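Local coordinates for ketosynthase (Streptomyces sp. MSC090213JE08, PDB 6KXF) that acts as the ketosynthase of the ishigamide ketosynthase/chain length factor pair, probably extending an acyl chain by decarboxylative condensation with malonyl-ACP, at the interface of chains A and B. Sequence-based numbering; all coordinates share one arbitrary frame. Chains: chain A, Ketosynthase; chain B, Ketosynthase.

The interface of chains A and B. Residues chain A 132, 135-137, 140; chain B 214-215, 218-219.
The ketosynthase/chain length factor interface here pairs the C-terminal half of chain B helix 210-218, through B:Trp214, B:Phe215 and B:Thr218, with A:Pro132, A:Met135, A:Pro137 and A:Ala140 of chain A. The chain A segment runs from the 3-10 helix 132-134 into the short helix 137-140. A:Pro132 lies over one face of the B:Trp214 indole. A:Pro132 CG sits 3.5 Å from the centroid of the B:Trp214 six-membered ring, a CH-pi contact. A:Pro132 CB reaches B:Trp214 CE3, next to the ring fusion, at 3.6 Å.

B:Thr218 is the central residue of the patch. Its OG1 lies beside the backbone N (chi1 -53°), which leaves the methyl CG2 anti to that N. The methyl packs against A:Met135, A:Pro137 and A:Ala140. B:Thr218 CG2 is 3.3 Å from the backbone carbonyl A:Met135 O and 3.7 Å from A:Ala140 CB. The hydroxyl turns back to its own helix, where B:Thr218 OG1 hydrogen-bonds B:Trp214 O at 2.7 Å. The donor is tilted 28° from the carbonyl plane. OG1 also meets water 1, which lies 2.9 Å from A:Pro132 O. The water thus ties the hydroxyl to the chain A backbone.

A:Met135 crosses both B:Thr218 and B:Phe215 at about a right angle. Its chain bends at the end (chi3 -77°). A:Met135 SD lies 3.8 Å from B:Phe215 CE1, on the rim of the ring, while the terminal methyl CE turns toward the B:Thr218 hydroxyl. The patch is largely apolar, with a water bridge within it. It forms part of the contact that holds the ketosynthase against its chain length factor in the heterodimer.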
# COMPACT_ATOMS: atom_id res chain seq x y z
N PRO A 132 -13.49 -2.78 -25.42
CA PRO A 132 -13.59 -2.37 -24.02
C PRO A 132 -15.03 -2.19 -23.52
O PRO A 132 -15.24 -2.23 -22.31
CB PRO A 132 -12.80 -1.06 -23.95
CG PRO A 132 -12.70 -0.58 -25.39
CD PRO A 132 -12.68 -1.84 -26.23
N MET A 135 -16.85 -4.77 -21.03
CA MET A 135 -16.47 -4.88 -19.61
C MET A 135 -17.69 -4.61 -18.72
O MET A 135 -18.51 -3.70 -18.95
CB MET A 135 -15.34 -3.92 -19.25
CG MET A 135 -14.00 -4.32 -19.85
SD MET A 135 -12.61 -3.37 -19.16
CE MET A 135 -12.77 -1.79 -19.99
N ASP A 136 -17.76 -5.39 -17.64
CA ASP A 136 -18.85 -5.33 -16.67
C ASP A 136 -18.70 -4.14 -15.73
O ASP A 136 -17.72 -4.00 -15.01
CB ASP A 136 -18.90 -6.65 -15.92
CG ASP A 136 -20.01 -6.77 -14.90
OD1 ASP A 136 -20.85 -5.80 -14.78
OD2 ASP A 136 -20.05 -7.85 -14.27
N PRO A 137 -19.70 -3.23 -15.67
CA PRO A 137 -19.69 -2.14 -14.70
C PRO A 137 -19.58 -2.54 -13.21
O PRO A 137 -19.04 -1.77 -12.41
CB PRO A 137 -21.06 -1.47 -14.94
CG PRO A 137 -21.41 -1.79 -16.37
CD PRO A 137 -20.87 -3.19 -16.57
N ALA A 140 -15.92 -3.09 -12.59
CA ALA A 140 -15.13 -1.86 -12.70
C ALA A 140 -15.35 -0.97 -11.48
O ALA A 140 -14.43 -0.30 -11.08
CB ALA A 140 -15.43 -1.12 -13.97
N TRP B 214 -10.90 4.02 -19.60
CA TRP B 214 -11.84 2.96 -19.95
C TRP B 214 -12.53 2.33 -18.73
O TRP B 214 -13.73 1.95 -18.82
CB TRP B 214 -11.11 1.90 -20.77
CG TRP B 214 -11.00 2.29 -22.20
CD1 TRP B 214 -9.87 2.57 -22.91
CD2 TRP B 214 -12.10 2.45 -23.10
NE1 TRP B 214 -10.20 2.87 -24.20
CE2 TRP B 214 -11.56 2.81 -24.35
CE3 TRP B 214 -13.49 2.32 -22.97
CZ2 TRP B 214 -12.36 3.02 -25.47
CZ3 TRP B 214 -14.29 2.54 -24.08
CH2 TRP B 214 -13.72 2.87 -25.31
N PHE B 215 -11.84 2.22 -17.58
CA PHE B 215 -12.52 1.69 -16.35
C PHE B 215 -13.54 2.71 -15.85
O PHE B 215 -14.63 2.29 -15.39
CB PHE B 215 -11.55 1.32 -15.21
CG PHE B 215 -10.69 0.10 -15.44
CD1 PHE B 215 -11.14 -0.97 -16.19
CD2 PHE B 215 -9.40 0.04 -14.93
CE1 PHE B 215 -10.34 -2.09 -16.40
CE2 PHE B 215 -8.60 -1.06 -15.17
CZ PHE B 215 -9.08 -2.13 -15.89
N THR B 218 -16.58 2.50 -18.12
CA THR B 218 -17.29 1.27 -17.78
C THR B 218 -18.16 1.46 -16.54
O THR B 218 -19.25 0.91 -16.47
CB THR B 218 -16.33 0.09 -17.54
OG1 THR B 218 -15.46 -0.06 -18.66
CG2 THR B 218 -17.06 -1.21 -17.30
N ALA B 219 -17.67 2.24 -15.57
CA ALA B 219 -18.34 2.48 -14.28
C ALA B 219 -19.48 3.52 -14.37
O ALA B 219 -20.24 3.66 -13.44
CB ALA B 219 -17.31 2.96 -13.27
O HOH W 1 -16.97 -0.37 -20.91